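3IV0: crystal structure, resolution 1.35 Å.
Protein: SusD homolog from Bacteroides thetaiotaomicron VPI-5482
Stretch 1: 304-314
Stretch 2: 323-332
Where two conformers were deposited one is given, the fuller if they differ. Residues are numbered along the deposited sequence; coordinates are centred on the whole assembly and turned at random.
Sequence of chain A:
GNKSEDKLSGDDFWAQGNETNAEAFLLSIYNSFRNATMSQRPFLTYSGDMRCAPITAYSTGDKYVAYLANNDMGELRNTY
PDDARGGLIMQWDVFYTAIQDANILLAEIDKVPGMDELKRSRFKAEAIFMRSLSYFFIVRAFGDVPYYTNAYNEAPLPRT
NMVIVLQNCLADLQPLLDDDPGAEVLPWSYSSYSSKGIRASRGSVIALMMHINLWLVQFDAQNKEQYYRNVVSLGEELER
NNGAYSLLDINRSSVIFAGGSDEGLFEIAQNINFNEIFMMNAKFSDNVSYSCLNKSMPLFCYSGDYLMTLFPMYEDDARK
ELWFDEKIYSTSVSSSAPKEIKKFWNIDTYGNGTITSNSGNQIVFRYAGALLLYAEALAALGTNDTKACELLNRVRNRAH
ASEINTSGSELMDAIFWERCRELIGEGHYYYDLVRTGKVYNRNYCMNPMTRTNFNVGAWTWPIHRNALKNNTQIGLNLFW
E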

# COMPACT_ATOMS: atom_id res chain seq x y z
N GLY A 304 -13.60 19.59 3.75
CA GLY A 304 -13.27 20.20 5.02
C GLY A 304 -14.01 19.59 6.17
O GLY A 304 -13.46 19.49 7.25
N ASP A 305 -15.24 19.14 5.95
CA ASP A 305 -16.00 18.45 6.98
C ASP A 305 -15.30 17.15 7.34
O ASP A 305 -15.18 16.82 8.52
CB ASP A 305 -17.43 18.18 6.54
CG ASP A 305 -18.24 19.46 6.34
OD1 ASP A 305 -18.23 20.34 7.22
OD2 ASP A 305 -18.90 19.58 5.27
N TYR A 306 -14.86 16.39 6.34
CA TYR A 306 -14.11 15.17 6.62
C TYR A 306 -12.88 15.45 7.47
O TYR A 306 -12.62 14.76 8.45
CB TYR A 306 -13.69 14.50 5.33
CG TYR A 306 -12.90 13.23 5.57
CD1 TYR A 306 -13.50 12.16 6.24
CD2 TYR A 306 -11.60 13.11 5.16
CE1 TYR A 306 -12.82 10.98 6.47
CE2 TYR A 306 -10.89 11.90 5.38
CZ TYR A 306 -11.53 10.86 6.06
OH TYR A 306 -10.87 9.67 6.28
N LEU A 307 -12.11 16.48 7.12
CA LEU A 307 -10.87 16.75 7.83
C LEU A 307 -11.15 17.32 9.23
O LEU A 307 -10.37 17.11 10.14
CB LEU A 307 -9.95 17.63 6.97
CG LEU A 307 -9.47 16.98 5.65
CD1 LEU A 307 -8.59 17.96 4.89
CD2 LEU A 307 -8.74 15.63 5.87
N MSE A 308 -12.27 18.02 9.41
CA MSE A 308 -12.67 18.44 10.75
C MSE A 308 -13.03 17.22 11.61
O MSE A 308 -12.89 17.26 12.83
CB MSE A 308 -13.84 19.42 10.70
CG MSE A 308 -13.43 20.85 10.39
SE MSE A 308 -14.93 22.10 10.47
CE MSE A 308 -15.75 21.67 8.86
N THR A 309 -13.53 16.15 10.99
CA THR A 309 -13.79 14.89 11.73
C THR A 309 -12.50 14.14 12.03
O THR A 309 -12.25 13.68 13.15
CB THR A 309 -14.66 13.97 10.89
OG1 THR A 309 -15.97 14.55 10.76
CG2 THR A 309 -14.75 12.53 11.51
N LEU A 310 -11.66 14.05 11.01
CA LEU A 310 -10.43 13.33 11.11
C LEU A 310 -9.40 13.97 12.03
O LEU A 310 -8.74 13.29 12.83
CB LEU A 310 -9.86 13.18 9.69
CG LEU A 310 -8.69 12.24 9.51
CD1 LEU A 310 -9.10 10.85 9.99
CD2 LEU A 310 -8.22 12.22 8.04
N PHE A 311 -9.26 15.28 11.94
CA PHE A 311 -8.28 16.05 12.73
C PHE A 311 -9.06 17.11 13.53
O PHE A 311 -9.12 18.28 13.11
CB PHE A 311 -7.24 16.70 11.84
CG PHE A 311 -6.26 15.73 11.23
CD1 PHE A 311 -5.23 15.23 11.98
CD2 PHE A 311 -6.41 15.31 9.92
CE1 PHE A 311 -4.33 14.33 11.42
CE2 PHE A 311 -5.51 14.37 9.36
CZ PHE A 311 -4.48 13.91 10.12
N PRO A 312 -9.70 16.72 14.63
CA PRO A 312 -10.61 17.67 15.30
C PRO A 312 -9.93 18.95 15.74
O PRO A 312 -8.84 18.93 16.32
CB PRO A 312 -11.15 16.86 16.49
CG PRO A 312 -10.96 15.42 16.10
CD PRO A 312 -9.69 15.42 15.32
N MSE A 313 -10.60 20.08 15.51
CA MSE A 313 -10.00 21.39 15.72
C MSE A 313 -9.69 21.72 17.18
O MSE A 313 -8.85 22.57 17.43
CB MSE A 313 -10.89 22.47 15.10
CG MSE A 313 -12.19 22.72 15.82
SE MSE A 313 -13.31 23.97 14.80
CE MSE A 313 -12.29 25.25 14.69
N TYR A 314 -10.34 21.04 18.13
CA TYR A 314 -10.14 21.33 19.54
C TYR A 314 -9.16 20.42 20.23
O TYR A 314 -8.98 20.51 21.44
CB TYR A 314 -11.49 21.32 20.27
CG TYR A 314 -12.56 22.18 19.61
CD1 TYR A 314 -12.41 23.54 19.47
CD2 TYR A 314 -13.74 21.61 19.14
CE1 TYR A 314 -13.38 24.32 18.85
CE2 TYR A 314 -14.72 22.38 18.54
CZ TYR A 314 -14.54 23.73 18.40
OH TYR A 314 -15.52 24.49 17.80
N TRP A 323 1.35 18.68 8.09
CA TRP A 323 0.97 17.94 6.90
C TRP A 323 -0.04 18.66 6.04
O TRP A 323 -0.23 18.29 4.88
CB TRP A 323 0.43 16.56 7.27
CG TRP A 323 1.46 15.64 7.82
CD1 TRP A 323 2.78 15.86 7.93
CD2 TRP A 323 1.23 14.29 8.26
NE1 TRP A 323 3.40 14.75 8.47
CE2 TRP A 323 2.46 13.78 8.67
CE3 TRP A 323 0.09 13.49 8.37
CZ2 TRP A 323 2.59 12.48 9.15
CZ3 TRP A 323 0.23 12.20 8.82
CH2 TRP A 323 1.47 11.72 9.24
N PHE A 324 -0.67 19.71 6.57
CA PHE A 324 -1.69 20.44 5.85
C PHE A 324 -1.37 21.92 5.88
O PHE A 324 -0.64 22.40 6.75
CB PHE A 324 -3.09 20.20 6.44
CG PHE A 324 -3.50 18.77 6.43
CD1 PHE A 324 -3.14 17.94 7.47
CD2 PHE A 324 -4.27 18.26 5.40
CE1 PHE A 324 -3.49 16.61 7.46
CE2 PHE A 324 -4.64 16.90 5.39
CZ PHE A 324 -4.26 16.10 6.43
N ASP A 325 -1.91 22.65 4.91
CA ASP A 325 -1.86 24.12 4.97
C ASP A 325 -2.98 24.67 5.86
O ASP A 325 -3.78 23.95 6.46
CB ASP A 325 -1.84 24.70 3.55
CG ASP A 325 -3.19 24.62 2.84
OD1 ASP A 325 -4.23 24.36 3.46
OD2 ASP A 325 -3.22 24.82 1.60
N GLU A 326 -3.00 25.99 6.00
CA GLU A 326 -3.92 26.62 6.94
C GLU A 326 -5.38 26.53 6.51
O GLU A 326 -6.28 26.74 7.32
CB GLU A 326 -3.48 28.07 7.19
CG GLU A 326 -4.07 28.69 8.42
CD GLU A 326 -3.35 29.98 8.81
OE1 GLU A 326 -2.33 29.91 9.53
OE2 GLU A 326 -3.81 31.06 8.38
N LYS A 327 -5.64 26.13 5.26
CA LYS A 327 -6.98 25.97 4.75
C LYS A 327 -7.49 24.53 4.88
O LYS A 327 -8.47 24.15 4.27
CB LYS A 327 -7.04 26.39 3.28
CG LYS A 327 -6.62 27.85 3.08
CD LYS A 327 -6.20 28.13 1.64
CE LYS A 327 -4.73 27.80 1.37
NZ LYS A 327 -3.83 28.98 1.55
N ILE A 328 -6.85 23.77 5.75
CA ILE A 328 -7.25 22.37 6.01
C ILE A 328 -8.76 22.13 6.09
O ILE A 328 -9.28 21.18 5.50
CB ILE A 328 -6.55 21.84 7.27
CG1 ILE A 328 -6.91 20.37 7.53
CG2 ILE A 328 -6.87 22.74 8.50
CD1 ILE A 328 -6.19 19.81 8.74
N TYR A 329 -9.50 22.99 6.81
CA TYR A 329 -10.91 22.76 7.01
C TYR A 329 -11.84 23.44 5.99
O TYR A 329 -13.05 23.30 6.10
CB TYR A 329 -11.34 23.18 8.43
CG TYR A 329 -10.54 22.55 9.57
CD1 TYR A 329 -10.37 21.16 9.66
CD2 TYR A 329 -9.97 23.33 10.55
CE1 TYR A 329 -9.68 20.59 10.71
CE2 TYR A 329 -9.26 22.77 11.59
CZ TYR A 329 -9.13 21.38 11.67
OH TYR A 329 -8.42 20.87 12.73
N SER A 330 -11.26 24.13 5.01
CA SER A 330 -12.06 24.87 4.05
C SER A 330 -13.05 23.97 3.35
O SER A 330 -12.74 22.82 3.00
CB SER A 330 -11.18 25.56 3.01
OG SER A 330 -12.00 26.20 2.04
N THR A 331 -14.26 24.48 3.16
CA THR A 331 -15.29 23.75 2.45
C THR A 331 -15.36 24.22 1.00
O THR A 331 -16.21 23.77 0.25
CB THR A 331 -16.65 23.86 3.12
OG1 THR A 331 -17.01 25.24 3.23
CG2 THR A 331 -16.65 23.23 4.51
N SER A 332 -14.45 25.10 0.61
CA SER A 332 -14.37 25.54 -0.78
C SER A 332 -13.77 24.46 -1.68
O SER A 332 -12.77 23.82 -1.34
CB SER A 332 -13.53 26.82 -0.89
OG SER A 332 -13.25 27.14 -2.24

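Tyr329 is the centre of this contact. It has the largest area covered by the opposing stretch, 130 Å² of residue surface. Its CA-to-CB bond points sideways, but the far end of the side chain comes nearer to the first stretch. The ring runs along the last turns of helix 304-310 and reaches the segment that follows. There the hydroxyl donates a hydrogen bond to a backbone carbonyl, Tyr329 OH to Phe311 O, at 2.7 Å. Phe311 is the first residue to leave helical phi/psi, so the bond falls where the chain departs from the helix. The same hydroxyl also approaches Met313, with Tyr329 OH 3.4 Å from Met313 CA.

Several residues pack round the tyrosine ring. Met308, a selenomethionine, brings its CG to 3.2 Å from Tyr329 CD1, a tight approach. Its SE lies 5.1 Å from the ring centroid, 34° off the ring normal. Met313, also selenomethionine, places CB 3.9 Å from Tyr329 CE2. The carbonyl Leu307 O lies at the ring edge, 3.6 Å from Tyr329 CE1. That oxygen also accepts the helical bond from Phe311 N, at 2.8 Å.

Phe311 covers the next largest share, 73 Å² of its surface being buried by the second stretch. Its CA-to-CB bond points toward that stretch, and that of Phe324 points toward the first. The two rings form an offset edge-to-face pair, with the edge of Phe324 toward the face of Phe311. Their centroids are 5.2 Å apart and their planes meet at 62°. The closest atoms are Phe311 CE2 and Phe324 CE1, 3.6 Å apart. Phe311 thus contributes twice: its ring packs on Phe324, and its carbonyl holds the tyrosine hydroxyl.

The CA-to-CB bond of Leu307 also points toward the second stretch, and the side chain touches both Phe324 and Ile328. Its CD1 lies 4.1 Å from Phe324 CE2 and 3.9 Å from Ile328 CG1. These are apolar contacts between buried residues. Leu307 CD1 also sits 3.3 Å from Ile328 O.

At Gly304 the backbones come close. The CA atoms of Gly304 and Tyr329 are 4.0 Å apart. Gly304 CA makes CA-H...O contacts with Tyr329 O at 3.3 Å and Ser330 O at 3.4 Å. The absence of a side chain permits this approach: an ideal CB on Gly304 would lie 2.0 Å from Tyr329 O and would clash.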